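Local structure of Gp6 (Enterobacteria phage HK97, 3JVO) at residues D38-K50 and A86-W98. The protein forms a ring-shaped part of the phage head-tail connector, binding the portal protein and gp7 around an open central channel for DNA ejection. Numbering follows the deposited sequence.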
loop_
_atom_site.group_PDB
_atom_site.type_symbol
_atom_site.label_atom_id
_atom_site.label_comp_id
_atom_site.label_asym_id
_atom_site.label_seq_id
_atom_site.Cartn_x
_atom_site.Cartn_y
_atom_site.Cartn_z
ATOM N N ASP G 38 -5.764 -41.830 -11.966
ATOM C CA ASP G 38 -6.445 -41.656 -13.251
ATOM C C ASP G 38 -5.972 -40.355 -13.927
ATOM O O ASP G 38 -5.601 -40.335 -15.102
ATOM C CB ASP G 38 -7.965 -41.658 -13.038
ATOM C CG ASP G 38 -8.749 -41.434 -14.333
ATOM O OD1 ASP G 38 -8.366 -42.011 -15.368
ATOM O OD2 ASP G 38 -9.756 -40.699 -14.321
ATOM N N TYR G 39 -5.945 -39.276 -13.158
ATOM C CA TYR G 39 -5.521 -37.976 -13.674
ATOM C C TYR G 39 -4.068 -38.017 -14.160
ATOM O O TYR G 39 -3.780 -37.618 -15.294
ATOM C CB TYR G 39 -5.719 -36.887 -12.609
ATOM C CG TYR G 39 -5.180 -35.538 -13.018
ATOM C CD1 TYR G 39 -5.930 -34.683 -13.818
ATOM C CD2 TYR G 39 -3.908 -35.130 -12.616
ATOM C CE1 TYR G 39 -5.422 -33.460 -14.216
ATOM C CE2 TYR G 39 -3.396 -33.918 -13.001
ATOM C CZ TYR G 39 -4.150 -33.092 -13.800
ATOM O OH TYR G 39 -3.631 -31.884 -14.172
ATOM N N CYS G 40 -3.156 -38.508 -13.315
ATOM C CA CYS G 40 -1.749 -38.529 -13.696
ATOM C C CYS G 40 -1.464 -39.440 -14.898
ATOM O O CYS G 40 -0.666 -39.074 -15.757
ATOM C CB CYS G 40 -0.839 -38.871 -12.516
ATOM S SG CYS G 40 -0.850 -37.610 -11.210
HETATM N N MSE G 41 -2.117 -40.601 -14.951
HETATM C CA MSE G 41 -2.058 -41.515 -16.098
HETATM C C MSE G 41 -2.539 -40.887 -17.416
HETATM O O MSE G 41 -1.868 -41.007 -18.439
HETATM C CB MSE G 41 -2.873 -42.782 -15.830
HETATM C CG MSE G 41 -2.321 -43.671 -14.736
HETATM SE SE MSE G 41 -0.520 -44.350 -15.163
HETATM C CE MSE G 41 0.545 -43.223 -14.042
ATOM N N ARG G 42 -3.704 -40.245 -17.398
ATOM C CA ARG G 42 -4.218 -39.596 -18.597
ATOM C C ARG G 42 -3.266 -38.503 -19.050
ATOM O O ARG G 42 -2.962 -38.390 -20.230
ATOM C CB ARG G 42 -5.618 -39.028 -18.374
ATOM C CG ARG G 42 -6.729 -40.074 -18.292
ATOM C CD ARG G 42 -7.128 -40.633 -19.649
ATOM N NE ARG G 42 -7.503 -39.586 -20.605
ATOM C CZ ARG G 42 -8.397 -39.739 -21.585
ATOM N NH1 ARG G 42 -9.045 -40.892 -21.739
ATOM N NH2 ARG G 42 -8.661 -38.729 -22.409
ATOM N N TRP G 43 -2.758 -37.742 -18.084
ATOM C CA TRP G 43 -1.874 -36.626 -18.359
ATOM C C TRP G 43 -0.564 -37.071 -18.983
ATOM O O TRP G 43 -0.124 -36.464 -19.945
ATOM C CB TRP G 43 -1.594 -35.853 -17.089
ATOM C CG TRP G 43 -1.093 -34.497 -17.335
ATOM C CD1 TRP G 43 -1.837 -33.346 -17.377
ATOM C CD2 TRP G 43 0.274 -34.107 -17.565
ATOM N NE1 TRP G 43 -1.011 -32.257 -17.608
ATOM C CE2 TRP G 43 0.286 -32.698 -17.737
ATOM C CE3 TRP G 43 1.492 -34.807 -17.650
ATOM C CZ2 TRP G 43 1.475 -31.976 -17.982
ATOM C CZ3 TRP G 43 2.676 -34.084 -17.906
ATOM C CH2 TRP G 43 2.653 -32.684 -18.054
ATOM N N CYS G 44 0.063 -38.107 -18.414
ATOM C CA CYS G 44 1.280 -38.703 -18.978
ATOM C C CYS G 44 1.016 -39.430 -20.302
ATOM O O CYS G 44 1.853 -39.390 -21.211
ATOM C CB CYS G 44 1.915 -39.660 -17.981
ATOM S SG CYS G 44 2.575 -38.826 -16.553
ATOM N N ASP G 45 -0.132 -40.107 -20.389
ATOM C CA ASP G 45 -0.602 -40.714 -21.642
ATOM C C ASP G 45 0.440 -41.690 -22.236
ATOM O O ASP G 45 0.763 -41.633 -23.429
ATOM C CB ASP G 45 -0.985 -39.593 -22.634
ATOM C CG ASP G 45 -1.731 -40.105 -23.869
ATOM O OD1 ASP G 45 -2.519 -41.076 -23.749
ATOM O OD2 ASP G 45 -1.531 -39.520 -24.960
ATOM N N GLU G 46 0.945 -42.583 -21.388
ATOM C CA GLU G 46 2.001 -43.528 -21.742
ATOM C C GLU G 46 1.482 -44.969 -21.839
ATOM O O GLU G 46 1.324 -45.639 -20.811
ATOM C CB GLU G 46 3.161 -43.452 -20.739
ATOM C CG GLU G 46 4.244 -44.508 -20.980
ATOM C CD GLU G 46 4.828 -44.419 -22.372
ATOM O OE1 GLU G 46 5.586 -43.461 -22.608
ATOM O OE2 GLU G 46 4.519 -45.288 -23.225
ATOM N N PRO G 47 1.236 -45.454 -23.081
ATOM C CA PRO G 47 0.665 -46.793 -23.323
ATOM C C PRO G 47 1.534 -47.956 -22.844
ATOM O O PRO G 47 0.993 -49.000 -22.488
ATOM C CB PRO G 47 0.511 -46.851 -24.861
ATOM C CG PRO G 47 0.521 -45.411 -25.301
ATOM C CD PRO G 47 1.486 -44.740 -24.349
ATOM N N ALA G 48 2.853 -47.775 -22.833
ATOM C CA ALA G 48 3.782 -48.831 -22.413
ATOM C C ALA G 48 3.803 -49.140 -20.910
ATOM O O ALA G 48 4.551 -50.021 -20.476
ATOM C CB ALA G 48 5.193 -48.533 -22.908
ATOM N N TRP G 49 3.011 -48.429 -20.109
ATOM C CA TRP G 49 2.896 -48.793 -18.692
ATOM C C TRP G 49 1.723 -49.744 -18.514
ATOM O O TRP G 49 0.588 -49.313 -18.281
ATOM C CB TRP G 49 2.761 -47.577 -17.758
ATOM C CG TRP G 49 3.910 -46.606 -17.818
ATOM C CD1 TRP G 49 5.213 -46.874 -18.170
ATOM C CD2 TRP G 49 3.861 -45.213 -17.496
ATOM N NE1 TRP G 49 5.967 -45.724 -18.094
ATOM C CE2 TRP G 49 5.162 -44.691 -17.688
ATOM C CE3 TRP G 49 2.843 -44.354 -17.064
ATOM C CZ2 TRP G 49 5.464 -43.346 -17.481
ATOM C CZ3 TRP G 49 3.141 -43.021 -16.864
ATOM C CH2 TRP G 49 4.446 -42.530 -17.065
ATOM N N LYS G 50 2.018 -51.038 -18.608
ATOM C CA LYS G 50 0.989 -52.083 -18.652
ATOM C C LYS G 50 0.610 -52.610 -17.278
ATOM O O LYS G 50 -0.555 -52.928 -17.037
ATOM C CB LYS G 50 1.472 -53.245 -19.522
ATOM C CG LYS G 50 0.764 -53.389 -20.862
ATOM C CD LYS G 50 0.799 -52.115 -21.699
ATOM C CE LYS G 50 0.475 -52.411 -23.154
ATOM N NZ LYS G 50 1.683 -52.967 -23.800
ATOM N N ALA G 86 4.563 -26.454 -8.083
ATOM C CA ALA G 86 5.207 -26.804 -9.362
ATOM C C ALA G 86 5.697 -28.243 -9.443
ATOM O O ALA G 86 5.778 -28.805 -10.532
ATOM C CB ALA G 86 6.368 -25.854 -9.639
ATOM N N ALA G 87 6.023 -28.835 -8.296
ATOM C CA ALA G 87 6.566 -30.195 -8.248
ATOM C C ALA G 87 5.675 -31.242 -8.938
ATOM O O ALA G 87 6.189 -32.167 -9.551
ATOM C CB ALA G 87 6.859 -30.612 -6.811
ATOM N N ALA G 88 4.349 -31.089 -8.847
ATOM C CA ALA G 88 3.430 -32.080 -9.422
ATOM C C ALA G 88 3.534 -32.172 -10.943
ATOM O O ALA G 88 3.768 -33.264 -11.452
ATOM C CB ALA G 88 1.973 -31.825 -8.986
ATOM N N GLU G 89 3.365 -31.048 -11.655
ATOM C CA GLU G 89 3.523 -31.040 -13.124
ATOM C C GLU G 89 4.940 -31.396 -13.574
ATOM O O GLU G 89 5.105 -32.107 -14.553
ATOM C CB GLU G 89 3.037 -29.724 -13.781
ATOM C CG GLU G 89 3.638 -28.422 -13.200
ATOM C CD GLU G 89 4.682 -27.734 -14.120
ATOM O OE1 GLU G 89 5.163 -28.381 -15.098
ATOM O OE2 GLU G 89 5.021 -26.541 -13.847
ATOM N N ARG G 90 5.950 -30.916 -12.850
ATOM C CA ARG G 90 7.345 -31.233 -13.174
ATOM C C ARG G 90 7.647 -32.727 -13.046
ATOM O O ARG G 90 8.254 -33.307 -13.932
ATOM C CB ARG G 90 8.325 -30.368 -12.355
ATOM C CG ARG G 90 8.360 -28.937 -12.887
ATOM C CD ARG G 90 9.052 -27.937 -11.980
ATOM N NE ARG G 90 8.813 -26.581 -12.493
ATOM C CZ ARG G 90 9.169 -25.444 -11.892
ATOM N NH1 ARG G 90 9.817 -25.444 -10.728
ATOM N NH2 ARG G 90 8.869 -24.288 -12.464
HETATM N N MSE G 91 7.176 -33.350 -11.972
HETATM C CA MSE G 91 7.310 -34.798 -11.809
HETATM C C MSE G 91 6.677 -35.547 -12.986
HETATM O O MSE G 91 7.203 -36.550 -13.427
HETATM C CB MSE G 91 6.630 -35.269 -10.522
HETATM C CG MSE G 91 7.264 -34.785 -9.221
HETATM SE SE MSE G 91 8.822 -35.846 -8.818
HETATM C CE MSE G 91 8.480 -35.781 -6.943
HETATM N N MSE G 92 5.543 -35.054 -13.477
HETATM C CA MSE G 92 4.810 -35.701 -14.584
HETATM C C MSE G 92 5.429 -35.428 -15.964
HETATM O O MSE G 92 5.422 -36.288 -16.846
HETATM C CB MSE G 92 3.355 -35.232 -14.584
HETATM C CG MSE G 92 2.401 -36.015 -13.695
HETATM SE SE MSE G 92 0.593 -35.277 -13.867
HETATM C CE MSE G 92 0.716 -33.594 -12.930
ATOM N N PHE G 93 5.964 -34.224 -16.143
ATOM C CA PHE G 93 6.425 -33.748 -17.452
ATOM C C PHE G 93 7.538 -34.634 -17.993
ATOM O O PHE G 93 7.569 -34.950 -19.175
ATOM C CB PHE G 93 6.878 -32.283 -17.332
ATOM C CG PHE G 93 7.515 -31.716 -18.584
ATOM C CD1 PHE G 93 6.742 -31.066 -19.546
ATOM C CD2 PHE G 93 8.899 -31.795 -18.780
ATOM C CE1 PHE G 93 7.342 -30.528 -20.694
ATOM C CE2 PHE G 93 9.496 -31.266 -19.917
ATOM C CZ PHE G 93 8.718 -30.633 -20.875
ATOM N N ILE G 94 8.435 -35.047 -17.101
ATOM C CA ILE G 94 9.599 -35.856 -17.476
ATOM C C ILE G 94 9.235 -37.313 -17.841
ATOM O O ILE G 94 10.087 -38.076 -18.291
ATOM C CB ILE G 94 10.730 -35.763 -16.408
ATOM C CG1 ILE G 94 10.181 -35.966 -15.005
ATOM C CG2 ILE G 94 11.420 -34.414 -16.468
ATOM C CD1 ILE G 94 10.485 -37.291 -14.435
ATOM N N HIS G 95 7.963 -37.675 -17.668
ATOM C CA HIS G 95 7.454 -38.989 -18.095
ATOM C C HIS G 95 6.241 -38.884 -19.025
ATOM O O HIS G 95 5.472 -39.839 -19.203
ATOM C CB HIS G 95 7.161 -39.879 -16.888
ATOM C CG HIS G 95 8.391 -40.454 -16.261
ATOM N ND1 HIS G 95 8.820 -40.100 -14.999
ATOM C CD2 HIS G 95 9.297 -41.341 -16.733
ATOM C CE1 HIS G 95 9.931 -40.754 -14.716
ATOM N NE2 HIS G 95 10.243 -41.513 -15.752
ATOM N N ARG G 96 6.097 -37.713 -19.630
ATOM C CA ARG G 96 5.011 -37.447 -20.560
ATOM C C ARG G 96 5.309 -38.068 -21.927
ATOM O O ARG G 96 6.405 -37.902 -22.474
ATOM C CB ARG G 96 4.779 -35.933 -20.676
ATOM C CG ARG G 96 3.826 -35.501 -21.773
ATOM C CD ARG G 96 2.369 -35.671 -21.375
ATOM N NE ARG G 96 1.472 -35.366 -22.491
ATOM C CZ ARG G 96 1.006 -34.150 -22.770
ATOM N NH1 ARG G 96 1.336 -33.103 -22.015
ATOM N NH2 ARG G 96 0.204 -33.976 -23.814
ATOM N N ASN G 97 4.335 -38.805 -22.456
ATOM C CA ASN G 97 4.388 -39.278 -23.832
ATOM C C ASN G 97 3.951 -38.132 -24.747
ATOM O O ASN G 97 2.814 -37.646 -24.658
ATOM C CB ASN G 97 3.508 -40.522 -24.002
ATOM C CG ASN G 97 3.553 -41.097 -25.414
ATOM O OD1 ASN G 97 4.244 -42.087 -25.672
ATOM N ND2 ASN G 97 2.809 -40.486 -26.332
ATOM N N TRP G 98 4.873 -37.692 -25.601
ATOM C CA TRP G 98 4.638 -36.571 -26.515
ATOM C C TRP G 98 4.295 -37.062 -27.918
ATOM O O TRP G 98 4.982 -37.926 -28.467
ATOM C CB TRP G 98 5.861 -35.643 -26.561
ATOM C CG TRP G 98 6.084 -34.858 -25.292
ATOM C CD1 TRP G 98 7.118 -35.002 -24.404
ATOM C CD2 TRP G 98 5.254 -33.806 -24.775
ATOM N NE1 TRP G 98 6.981 -34.105 -23.364
ATOM C CE2 TRP G 98 5.848 -33.359 -23.567
ATOM C CE3 TRP G 98 4.063 -33.199 -25.213
ATOM C CZ2 TRP G 98 5.289 -32.331 -22.788
ATOM C CZ3 TRP G 98 3.505 -32.176 -24.442
ATOM C CH2 TRP G 98 4.122 -31.754 -23.238
#
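The selenomethionine M92 reaches from helix 87-93 into the end of helix 26-44, a knob in the hole made by Y39, C40, W43 and C44. Its CB lies 3.6 Å from W43 CZ3, and CG comes next, 4.0 Å from C44 SG. SE lies anti to CA about the CB-CG bond (chi2 -179°), which carries it obliquely against one face of the W43 indole, 3.6 Å from the ring plane and toward its rim, a Met-aromatic contact; from the same place SE meets C40 SG at 3.8 Å. A bend at chi3 (-72°) then turns the methyl CE toward Y39 CE2. A flexible, unbranched methionine side chain suits this hole, because it packs against both cysteines and both rings in turn, while the small cysteines leave room for it.

The opposite face of W43 is taken by R96, whose NH1 stands 4.1 Å above the plane near the rim. The guanidinium is steeply tilted from the indole and its CZ is 5.0 Å from the six-membered ring centroid, so any cation-pi attraction is weak; the broad ring chiefly offers a flat surface to both partners.

Where helix 26-44 ends, D45 takes a positive phi, and N97 N donates a nearly straight hydrogen bond to C44 O, tying the C-terminal tail to the helix end. Farther along, W49 presents CH2 to H95 CB, while E46 CG lies over the centre of the W49 ring.

The two helix segments cross at -50°. Through M92, which also touches A62 of helix 57-72, helix 87-93 packs against both long helices of the subunit. In the turn that follows, H95 touches V59 and I94 meets Y39 of a neighbouring subunit in the thirteen-membered ring.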